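Long-range contacts in leucine-rich repeat protein TpLRR (Treponema pallidum, PDB 6MLX), which is of unknown function but, as a secreted, periplasmic leucine-rich repeat protein of the BspA type, may serve as a scaffold for binding other molecules: residues 9-13 with 24-29; 77-83 with 99-105; 88-94 with 110-116; 180-186 with 204-208. All coordinates share one frame. Residues are numbered along the deposited sequence.

Interaction 1 of 4, residues 9-13 with 24-29; sequences KFFQY and ITRYLG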
# COMPACT_ATOMS: atom_id res chain seq x y z
N LYS A 9 24.34 -10.45 2.22
CA LYS A 9 24.37 -11.55 3.19
C LYS A 9 23.25 -11.44 4.23
O LYS A 9 22.93 -12.45 4.87
CB LYS A 9 25.73 -11.62 3.88
CG LYS A 9 26.09 -10.41 4.72
CD LYS A 9 27.53 -10.53 5.20
CE LYS A 9 27.70 -9.99 6.61
NZ LYS A 9 29.08 -10.27 7.14
N PHE A 10 22.63 -10.27 4.38
CA PHE A 10 21.46 -10.16 5.24
C PHE A 10 20.16 -10.59 4.57
O PHE A 10 19.11 -10.51 5.21
CB PHE A 10 21.34 -8.72 5.76
CG PHE A 10 22.42 -8.32 6.73
CD1 PHE A 10 23.48 -7.51 6.34
CD2 PHE A 10 22.40 -8.78 8.05
CE1 PHE A 10 24.49 -7.15 7.23
CE2 PHE A 10 23.40 -8.43 8.95
CZ PHE A 10 24.44 -7.61 8.55
N PHE A 11 20.18 -11.06 3.31
CA PHE A 11 18.98 -11.53 2.63
C PHE A 11 19.12 -12.96 2.13
O PHE A 11 20.17 -13.36 1.64
CB PHE A 11 18.62 -10.65 1.41
CG PHE A 11 18.56 -9.20 1.72
CD1 PHE A 11 17.39 -8.63 2.19
CD2 PHE A 11 19.70 -8.41 1.58
CE1 PHE A 11 17.35 -7.29 2.50
CE2 PHE A 11 19.67 -7.07 1.89
CZ PHE A 11 18.48 -6.51 2.34
N GLN A 12 18.02 -13.71 2.24
CA GLN A 12 17.80 -14.90 1.44
C GLN A 12 17.03 -14.52 0.19
O GLN A 12 16.12 -13.67 0.25
CB GLN A 12 17.03 -15.96 2.23
CG GLN A 12 17.71 -16.31 3.54
CD GLN A 12 17.02 -17.43 4.29
OE1 GLN A 12 15.86 -17.77 4.03
NE2 GLN A 12 17.75 -18.02 5.23
N TYR A 13 17.37 -15.15 -0.93
CA TYR A 13 16.84 -14.80 -2.24
C TYR A 13 16.84 -16.01 -3.15
O TYR A 13 17.56 -16.99 -2.93
CB TYR A 13 17.66 -13.68 -2.91
CG TYR A 13 19.12 -14.02 -3.08
CD1 TYR A 13 19.60 -14.63 -4.24
CD2 TYR A 13 20.03 -13.74 -2.07
CE1 TYR A 13 20.95 -14.94 -4.38
CE2 TYR A 13 21.37 -14.05 -2.20
CZ TYR A 13 21.83 -14.65 -3.36
OH TYR A 13 23.17 -14.95 -3.47
N ILE A 24 13.81 -11.31 -3.53
CA ILE A 24 14.22 -11.32 -2.13
C ILE A 24 13.16 -12.05 -1.32
O ILE A 24 11.99 -11.63 -1.28
CB ILE A 24 14.45 -9.90 -1.60
CG1 ILE A 24 15.55 -9.20 -2.39
CG2 ILE A 24 14.83 -9.94 -0.12
CD1 ILE A 24 16.92 -9.80 -2.22
N THR A 25 13.55 -13.15 -0.67
CA THR A 25 12.60 -13.98 0.05
C THR A 25 12.65 -13.76 1.56
O THR A 25 11.65 -14.05 2.23
CB THR A 25 12.86 -15.47 -0.25
OG1 THR A 25 14.18 -15.82 0.16
CG2 THR A 25 12.73 -15.72 -1.73
N ARG A 26 13.75 -13.27 2.10
CA ARG A 26 13.75 -13.01 3.53
C ARG A 26 14.84 -12.00 3.86
O ARG A 26 15.93 -12.04 3.28
CB ARG A 26 13.91 -14.30 4.35
CG ARG A 26 13.77 -14.14 5.86
CD ARG A 26 12.35 -13.64 6.26
NE ARG A 26 12.02 -13.93 7.66
CZ ARG A 26 11.25 -13.17 8.44
NH1 ARG A 26 10.72 -12.04 7.99
NH2 ARG A 26 11.01 -13.53 9.69
N TYR A 27 14.52 -11.07 4.75
CA TYR A 27 15.52 -10.22 5.38
C TYR A 27 15.87 -10.84 6.72
O TYR A 27 14.98 -11.10 7.54
CB TYR A 27 14.99 -8.80 5.55
CG TYR A 27 15.88 -7.92 6.42
CD1 TYR A 27 17.20 -7.66 6.07
CD2 TYR A 27 15.38 -7.34 7.57
CE1 TYR A 27 18.00 -6.86 6.85
CE2 TYR A 27 16.16 -6.53 8.37
CZ TYR A 27 17.47 -6.30 8.01
OH TYR A 27 18.23 -5.49 8.80
N LEU A 28 17.16 -11.09 6.93
CA LEU A 28 17.64 -11.80 8.11
C LEU A 28 18.12 -10.87 9.22
O LEU A 28 18.05 -11.24 10.40
CB LEU A 28 18.78 -12.75 7.73
CG LEU A 28 18.45 -13.71 6.58
CD1 LEU A 28 19.66 -14.50 6.07
CD2 LEU A 28 17.31 -14.65 6.96
N GLY A 29 18.58 -9.67 8.88
CA GLY A 29 19.14 -8.78 9.87
C GLY A 29 18.08 -8.19 10.78
O GLY A 29 16.91 -8.57 10.78

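Interaction 2 of 4, residues 77-83 with 99-105; sequences DGCTKLA and FHKCVSL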
# COMPACT_ATOMS: atom_id res chain seq x y z
N ASP A 77 3.89 -7.11 6.57
CA ASP A 77 2.93 -7.36 7.63
C ASP A 77 3.65 -7.40 8.98
O ASP A 77 4.60 -8.16 9.17
CB ASP A 77 2.23 -8.69 7.35
CG ASP A 77 1.08 -9.00 8.29
OD1 ASP A 77 0.95 -8.37 9.36
OD2 ASP A 77 0.27 -9.88 7.95
N GLY A 78 3.24 -6.52 9.90
CA GLY A 78 3.79 -6.52 11.24
C GLY A 78 5.05 -5.69 11.44
O GLY A 78 5.66 -5.78 12.51
N CYS A 79 5.46 -4.90 10.45
CA CYS A 79 6.61 -4.02 10.65
C CYS A 79 6.16 -2.78 11.42
O CYS A 79 6.07 -1.67 10.90
CB CYS A 79 7.25 -3.65 9.32
SG CYS A 79 8.07 -5.06 8.56
N THR A 80 5.92 -2.99 12.72
CA THR A 80 5.21 -2.00 13.53
C THR A 80 5.98 -0.70 13.74
O THR A 80 5.38 0.30 14.13
CB THR A 80 4.83 -2.63 14.88
OG1 THR A 80 6.02 -3.06 15.53
CG2 THR A 80 3.92 -3.84 14.68
N LYS A 81 7.28 -0.67 13.47
CA LYS A 81 8.02 0.58 13.60
C LYS A 81 8.28 1.26 12.26
O LYS A 81 8.86 2.35 12.24
CB LYS A 81 9.35 0.33 14.33
CG LYS A 81 9.18 -0.15 15.77
CD LYS A 81 8.08 0.61 16.50
CE LYS A 81 8.25 0.51 18.03
NZ LYS A 81 6.96 0.61 18.77
N LEU A 82 7.88 0.64 11.15
CA LEU A 82 8.18 1.19 9.84
C LEU A 82 7.53 2.56 9.66
O LEU A 82 6.30 2.68 9.64
CB LEU A 82 7.72 0.22 8.74
CG LEU A 82 8.07 0.53 7.29
CD1 LEU A 82 9.58 0.63 7.10
CD2 LEU A 82 7.47 -0.53 6.38
N ALA A 83 8.36 3.61 9.55
CA ALA A 83 7.90 4.99 9.41
C ALA A 83 8.08 5.55 8.00
O ALA A 83 7.32 6.45 7.61
CB ALA A 83 8.64 5.90 10.40
N PHE A 99 1.25 -4.25 3.77
CA PHE A 99 1.61 -3.36 4.87
C PHE A 99 0.61 -3.46 6.01
O PHE A 99 0.39 -2.51 6.76
CB PHE A 99 1.73 -1.91 4.39
CG PHE A 99 2.84 -1.71 3.41
CD1 PHE A 99 4.14 -1.57 3.84
CD2 PHE A 99 2.58 -1.69 2.04
CE1 PHE A 99 5.18 -1.39 2.95
CE2 PHE A 99 3.61 -1.51 1.13
CZ PHE A 99 4.92 -1.36 1.59
N HIS A 100 -0.01 -4.63 6.14
CA HIS A 100 -0.94 -4.87 7.23
C HIS A 100 -0.27 -4.60 8.58
O HIS A 100 0.87 -5.02 8.81
CB HIS A 100 -1.47 -6.31 7.13
CG HIS A 100 -2.31 -6.75 8.29
ND1 HIS A 100 -3.61 -6.31 8.48
CD2 HIS A 100 -2.04 -7.59 9.31
CE1 HIS A 100 -4.09 -6.86 9.59
NE2 HIS A 100 -3.16 -7.64 10.10
N LYS A 101 -0.95 -3.83 9.43
CA LYS A 101 -0.48 -3.50 10.78
C LYS A 101 0.84 -2.75 10.79
O LYS A 101 1.62 -2.87 11.75
CB LYS A 101 -0.35 -4.75 11.67
CG LYS A 101 -1.66 -5.37 12.12
CD LYS A 101 -1.38 -6.62 12.94
CE LYS A 101 -2.03 -6.53 14.31
NZ LYS A 101 -3.52 -6.67 14.12
N CYS A 102 1.13 -1.96 9.75
CA CYS A 102 2.29 -1.07 9.79
C CYS A 102 1.82 0.23 10.46
O CYS A 102 1.55 1.25 9.81
CB CYS A 102 2.87 -0.85 8.40
SG CYS A 102 3.79 -2.26 7.76
N VAL A 103 1.72 0.17 11.79
CA VAL A 103 1.03 1.20 12.56
C VAL A 103 1.83 2.48 12.71
O VAL A 103 1.30 3.46 13.26
CB VAL A 103 0.62 0.63 13.93
CG1 VAL A 103 -0.23 -0.63 13.72
CG2 VAL A 103 1.85 0.30 14.76
N SER A 104 3.07 2.52 12.25
CA SER A 104 3.89 3.72 12.32
C SER A 104 4.10 4.37 10.97
O SER A 104 4.84 5.36 10.87
CB SER A 104 5.27 3.41 12.93
OG SER A 104 5.14 2.94 14.25
N LEU A 105 3.51 3.82 9.91
CA LEU A 105 3.66 4.38 8.57
C LEU A 105 2.74 5.59 8.49
O LEU A 105 1.52 5.45 8.44
CB LEU A 105 3.32 3.32 7.53
CG LEU A 105 3.84 3.53 6.11
CD1 LEU A 105 5.32 3.74 6.17
CD2 LEU A 105 3.51 2.31 5.25

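Interaction 3 of 4, residues 88-94 with 110-116; sequences PDGLREI and FPRSLQV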
# COMPACT_ATOMS: atom_id res chain seq x y z
N PRO A 88 10.25 2.46 -5.26
CA PRO A 88 10.91 2.73 -6.53
C PRO A 88 9.93 3.22 -7.59
O PRO A 88 8.74 2.91 -7.54
CB PRO A 88 11.46 1.35 -6.91
CG PRO A 88 10.50 0.37 -6.31
CD PRO A 88 10.05 1.02 -5.01
N ASP A 89 10.45 3.96 -8.57
CA ASP A 89 9.59 4.20 -9.72
C ASP A 89 9.34 2.95 -10.55
O ASP A 89 8.41 2.93 -11.36
CB ASP A 89 10.14 5.32 -10.63
CG ASP A 89 9.25 5.56 -11.85
OD1 ASP A 89 8.00 5.53 -11.70
OD2 ASP A 89 9.77 5.73 -12.98
N GLY A 90 10.08 1.86 -10.35
CA GLY A 90 9.68 0.66 -11.09
C GLY A 90 8.45 -0.07 -10.54
O GLY A 90 7.93 -0.95 -11.24
N LEU A 91 7.97 0.28 -9.34
CA LEU A 91 6.96 -0.56 -8.70
C LEU A 91 5.65 -0.59 -9.50
O LEU A 91 5.12 0.46 -9.89
CB LEU A 91 6.69 -0.08 -7.27
CG LEU A 91 5.65 -0.89 -6.49
CD1 LEU A 91 6.12 -2.33 -6.24
CD2 LEU A 91 5.29 -0.21 -5.18
N ARG A 92 5.14 -1.80 -9.76
CA ARG A 92 3.90 -2.01 -10.49
C ARG A 92 2.75 -2.54 -9.65
O ARG A 92 1.60 -2.22 -9.94
CB ARG A 92 4.10 -2.99 -11.66
CG ARG A 92 5.44 -2.87 -12.37
CD ARG A 92 5.31 -1.99 -13.59
NE ARG A 92 4.48 -2.69 -14.56
CZ ARG A 92 3.72 -2.06 -15.43
NH1 ARG A 92 3.71 -0.73 -15.45
NH2 ARG A 92 2.97 -2.76 -16.29
N GLU A 93 3.04 -3.36 -8.64
CA GLU A 93 1.99 -4.07 -7.91
C GLU A 93 2.39 -4.24 -6.45
O GLU A 93 3.55 -4.55 -6.14
CB GLU A 93 1.70 -5.44 -8.52
CG GLU A 93 0.60 -6.24 -7.79
CD GLU A 93 0.18 -7.50 -8.55
OE1 GLU A 93 0.81 -7.78 -9.59
OE2 GLU A 93 -0.77 -8.19 -8.15
N ILE A 94 1.42 -4.06 -5.56
CA ILE A 94 1.56 -4.34 -4.14
C ILE A 94 0.46 -5.34 -3.80
O ILE A 94 -0.73 -5.02 -3.90
CB ILE A 94 1.43 -3.06 -3.29
CG1 ILE A 94 2.47 -2.03 -3.70
CG2 ILE A 94 1.58 -3.39 -1.82
CD1 ILE A 94 2.34 -0.71 -2.98
N PHE A 110 3.35 7.13 -3.66
CA PHE A 110 3.26 6.06 -4.65
C PHE A 110 3.88 6.49 -5.98
O PHE A 110 3.66 7.61 -6.43
CB PHE A 110 1.82 5.67 -4.89
CG PHE A 110 1.18 4.97 -3.75
CD1 PHE A 110 1.71 3.78 -3.26
CD2 PHE A 110 0.04 5.48 -3.17
CE1 PHE A 110 1.11 3.13 -2.21
CE2 PHE A 110 -0.57 4.82 -2.12
CZ PHE A 110 -0.04 3.65 -1.64
N PRO A 111 4.64 5.59 -6.61
CA PRO A 111 5.29 5.94 -7.87
C PRO A 111 4.31 6.01 -9.03
O PRO A 111 3.25 5.38 -9.04
CB PRO A 111 6.28 4.79 -8.09
CG PRO A 111 5.69 3.65 -7.35
CD PRO A 111 5.02 4.25 -6.14
N ARG A 112 4.71 6.78 -10.04
CA ARG A 112 3.89 6.93 -11.24
C ARG A 112 3.69 5.61 -11.98
O ARG A 112 2.84 5.54 -12.87
CB ARG A 112 4.52 7.99 -12.15
CG ARG A 112 3.67 8.35 -13.38
CD ARG A 112 3.69 9.84 -13.65
NE ARG A 112 3.20 10.23 -14.97
CZ ARG A 112 3.71 11.26 -15.63
NH1 ARG A 112 3.23 11.60 -16.82
NH2 ARG A 112 4.72 11.95 -15.09
N SER A 113 4.41 4.54 -11.61
CA SER A 113 4.26 3.26 -12.27
C SER A 113 3.26 2.31 -11.61
O SER A 113 2.94 1.27 -12.19
CB SER A 113 5.62 2.57 -12.33
OG SER A 113 6.21 2.53 -11.03
N LEU A 114 2.76 2.64 -10.42
CA LEU A 114 1.95 1.68 -9.66
C LEU A 114 0.63 1.39 -10.38
O LEU A 114 -0.16 2.30 -10.66
CB LEU A 114 1.69 2.22 -8.26
CG LEU A 114 0.99 1.28 -7.27
CD1 LEU A 114 1.85 0.05 -6.99
CD2 LEU A 114 0.59 2.01 -5.99
N GLN A 115 0.37 0.11 -10.64
CA GLN A 115 -0.83 -0.36 -11.34
C GLN A 115 -1.89 -0.93 -10.40
O GLN A 115 -3.09 -0.66 -10.58
CB GLN A 115 -0.48 -1.44 -12.38
CG GLN A 115 0.61 -1.08 -13.39
CD GLN A 115 0.12 -0.09 -14.43
OE1 GLN A 115 -0.84 -0.36 -15.16
NE2 GLN A 115 0.76 1.07 -14.48
N VAL A 116 -1.47 -1.74 -9.42
CA VAL A 116 -2.35 -2.65 -8.70
C VAL A 116 -2.06 -2.55 -7.20
O VAL A 116 -0.91 -2.67 -6.78
CB VAL A 116 -2.18 -4.11 -9.17
CG1 VAL A 116 -3.04 -5.08 -8.34
CG2 VAL A 116 -2.49 -4.24 -10.66
O HOH W 1 7.37 8.22 -9.64

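Interaction 4 of 4, residues 180-186 with 204-208; sequences LPEKVSF and SVRKL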
# COMPACT_ATOMS: atom_id res chain seq x y z
N LEU A 180 -13.19 12.36 -7.01
CA LEU A 180 -14.37 11.52 -7.03
C LEU A 180 -14.99 11.61 -8.42
O LEU A 180 -15.19 12.72 -8.92
CB LEU A 180 -15.35 11.96 -5.95
CG LEU A 180 -16.47 11.01 -5.57
CD1 LEU A 180 -15.96 9.61 -5.22
CD2 LEU A 180 -17.25 11.61 -4.39
N PRO A 181 -15.28 10.50 -9.08
CA PRO A 181 -15.67 10.56 -10.49
C PRO A 181 -17.11 11.03 -10.68
O PRO A 181 -17.91 11.14 -9.75
CB PRO A 181 -15.51 9.12 -10.97
CG PRO A 181 -14.75 8.41 -9.88
CD PRO A 181 -15.07 9.12 -8.62
N GLU A 182 -17.43 11.28 -11.94
CA GLU A 182 -18.79 11.59 -12.33
C GLU A 182 -19.67 10.35 -12.32
O GLU A 182 -20.90 10.47 -12.26
CB GLU A 182 -18.74 12.23 -13.72
CG GLU A 182 -17.58 13.23 -13.85
CD GLU A 182 -17.99 14.62 -13.40
OE1 GLU A 182 -19.10 15.05 -13.78
OE2 GLU A 182 -17.23 15.29 -12.65
N LYS A 183 -19.07 9.17 -12.37
CA LYS A 183 -19.80 7.92 -12.33
C LYS A 183 -18.86 6.85 -11.80
O LYS A 183 -17.71 6.77 -12.22
CB LYS A 183 -20.33 7.56 -13.73
CG LYS A 183 -20.40 6.08 -14.03
CD LYS A 183 -21.11 5.85 -15.36
CE LYS A 183 -20.20 6.24 -16.55
NZ LYS A 183 -19.16 5.17 -16.86
N VAL A 184 -19.36 6.05 -10.86
CA VAL A 184 -18.55 5.02 -10.21
C VAL A 184 -19.51 4.01 -9.61
O VAL A 184 -20.68 4.32 -9.36
CB VAL A 184 -17.61 5.67 -9.15
CG1 VAL A 184 -18.43 6.10 -7.93
CG2 VAL A 184 -16.46 4.73 -8.77
N SER A 185 -19.02 2.78 -9.41
CA SER A 185 -19.79 1.72 -8.76
C SER A 185 -19.24 1.47 -7.37
O SER A 185 -18.04 1.57 -7.13
CB SER A 185 -19.72 0.42 -9.56
OG SER A 185 -20.33 0.56 -10.82
N PHE A 186 -20.13 1.11 -6.45
CA PHE A 186 -19.75 0.92 -5.06
C PHE A 186 -19.91 -0.54 -4.66
O PHE A 186 -20.95 -1.15 -4.89
CB PHE A 186 -20.58 1.81 -4.14
CG PHE A 186 -20.44 3.28 -4.43
CD1 PHE A 186 -21.30 3.91 -5.31
CD2 PHE A 186 -19.47 4.04 -3.80
CE1 PHE A 186 -21.19 5.28 -5.56
CE2 PHE A 186 -19.35 5.40 -4.06
CZ PHE A 186 -20.22 6.02 -4.93
N SER A 204 -22.66 14.05 -2.44
CA SER A 204 -22.22 13.72 -3.80
C SER A 204 -22.00 12.21 -3.95
O SER A 204 -22.17 11.67 -5.06
CB SER A 204 -20.97 14.53 -4.18
OG SER A 204 -19.93 14.37 -3.24
N VAL A 205 -21.70 11.52 -2.85
CA VAL A 205 -21.56 10.07 -2.89
C VAL A 205 -22.93 9.39 -3.04
O VAL A 205 -23.08 8.44 -3.81
CB VAL A 205 -20.82 9.57 -1.63
CG1 VAL A 205 -21.08 8.10 -1.41
CG2 VAL A 205 -19.32 9.80 -1.77
N ARG A 206 -23.94 9.85 -2.28
CA ARG A 206 -25.28 9.31 -2.48
C ARG A 206 -25.75 9.57 -3.91
O ARG A 206 -26.30 8.67 -4.56
CB ARG A 206 -26.26 9.90 -1.46
CG ARG A 206 -25.90 9.60 0.02
CD ARG A 206 -26.96 8.79 0.79
NE ARG A 206 -26.66 7.35 0.85
CZ ARG A 206 -26.37 6.66 1.95
NH1 ARG A 206 -26.33 7.24 3.14
NH2 ARG A 206 -26.10 5.36 1.85
N LYS A 207 -25.50 10.79 -4.42
CA LYS A 207 -25.85 11.14 -5.79
C LYS A 207 -25.18 10.21 -6.80
O LYS A 207 -25.77 9.90 -7.85
CB LYS A 207 -25.46 12.60 -6.07
CG LYS A 207 -25.63 13.05 -7.52
CD LYS A 207 -26.10 14.49 -7.59
CE LYS A 207 -27.46 14.64 -6.89
NZ LYS A 207 -28.04 16.03 -6.94
N LEU A 208 -23.96 9.74 -6.50
CA LEU A 208 -23.34 8.74 -7.36
C LEU A 208 -23.95 7.35 -7.20
O LEU A 208 -23.62 6.45 -7.99
CB LEU A 208 -21.82 8.67 -7.09
CG LEU A 208 -20.99 9.87 -7.55
CD1 LEU A 208 -19.62 9.84 -6.88
CD2 LEU A 208 -20.83 9.93 -9.07
O HOH W 2 -23.34 3.57 -8.36
O HOH W 3 -22.26 6.57 -10.60

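Interaction 1 of 4, residues 9-13 with 24-29
Apolar contacts on one face of an antiparallel beta pair form the heart of this contact. Phe11 touches two side chains of 24-29: its CD1 is 3.7 Å from Ile24 CG2 and its CE1 3.6 Å from Tyr27 CD1, the Phe11 and Tyr27 rings meeting obliquely. Just beyond the paired strands, Phe10 CD2 comes within 3.7 Å of Gly29 CA, a place where a beta carbon would clash. Backbone hydrogen bonds then knit the two segments together: Leu28 N to Phe10 O (2.7 Å) and Gln12 N to Arg26 O (2.9 Å). Gln12 O accepts from both Thr25 N (2.8 Å) and Arg26 N (3.0 Å), the signature of a classic beta bulge. At the polar edge Thr25 OG1 adds a weak bond to the same Gln12 O (2.9 Å). The hairpin 11-15/22-27 opens the chain; strand 22-27 pairs in parallel with strand 43-48, while Phe11 and Tyr27 both pack against Val34 of strand 33-35.

Interaction 2 of 4, residues 77-83 with 99-105
Two hydrogen bonds fasten successive turns of the solenoid to each other. Ser104 OG donates to Thr80 O at 2.7 Å, and Gly78 N donates to His100 O at 3.0 Å. Gly78 has a positive phi of 87°, and a beta carbon there would press against the preceding carbonyl. Beside it, Asp77 OD1 lies at the edge of the His100 ring, 3.1 Å from CD2, while Asp77 OD2 is bonded to His74. Such stacking of equivalent loops, each repeating the last, is the principle of the leucine-rich repeat: Cys79 and Cys102 occupy matching positions, both centring inverse gamma turns and both starting type I turns, ending at Leu82 and Leu105. Their side chains point into the interior, Cys79 CB 4.0 Å from Cys102 SG. Around them Leu82 CD2 touches the edge of the Phe99 ring at CE1 (4.2 Å), and Leu82 CG approaches Leu105 CD1 (4.4 Å). Farther along the core, the Phe99 ring meets those of Phe76 and Phe122, with all three planes nearly parallel.

Interaction 3 of 4, residues 88-94 with 110-116
Leu91 and Leu114 adopt the same rotamer, t for chi1 and p for chi2, and this shared conformation brings Leu91 CD2 to 3.9 Å from Leu114 CD1. Ile94, with chi1 m and chi2 t, extends its side chain along the same interior: CG1 lies 3.9 Å from Leu114 CD1 and CD1 4.1 Å from Phe110 CE1. Pro111 closes the other end, its CG 3.9 Å from Leu91 CB. Each segment carries a type I turn, Pro88 to Leu91 and Pro111 to Leu114; the same turn and the same side-chain positions recur from one leucine-rich repeat coil to the next, and after the turns the chains run parallel. Arg92 O accepts from Gln115 N (2.7 Å) and Val116 N (3.2 Å), and Ile94 N donates to Val116 O (3.0 Å), with Glu93 and Val116 as the bridged pair. On their shared face Glu93, with chi1 t, brings its CG to 3.8 Å from Val116 CB. Outside, Arg92 folds back with chi1 at -37° and chi2 at -95°, so that Gln115 CG sits over one face of its guanidinium. Gln115 itself curls, m at chi1 and chi2, and its NE2 donates to Ser113 O at 3.2 Å.

Interaction 4 of 4, residues 180-186 with 204-208
A C-terminal helix packs across the end of the solenoid, as capping elements commonly do in leucine-rich repeat proteins; residues 204-208, at the C-terminal part of the helix, meet strand 185-186 and the loop leading into it. Ser204 makes a peripheral touch, its OG 4.0 Å from Leu180 CD2 while hydrogen-bonded to Leu201 O and Val200 O. Val205 follows and touches two apolar side chains: CG2 is 3.8 Å from Leu180 CD2, and CG1 4.2 Å from Phe186 CE2. Leu208, whose N is bonded to Ser204 O (3.0 Å), supplies the largest share of the interface. Its CD1 reaches Leu180 CG (3.6 Å) and Val184 CG1 (4.1 Å), its CD2 approaches both Pro181 O and Glu182 O at 3.2 Å, and its CB meets Phe186 CE1 at 3.8 Å. No direct hydrogen bond joins the segments; instead, Leu208 O accepts from two waters, each at 2.9 Å, one donating also to Val184 O at 2.9 Å and the other accepting from Val184 N at 3.0 Å.

How the interactions relate
The four contacts sample an elongated solenoid from its N-terminal hairpin to its C-terminal helix, with interactions 1 and 4 about 44 Å apart between centres on opposite sides of the chain's middle. Interactions 2 and 3 both join neighbouring coils inside the repeat region, and their segments alternate along the sequence. Their centres are about 19 Å apart, yet they meet through the core, where Phe99 CE2 packs 4.0 Å from Ile94 CG2. Interactions 1 and 3 reach the same mixed sheet, although their nearest atoms remain about 12 Å apart. Thus a hairpin begins the stack, repeated loops propagate it, and a helix packs at the far end.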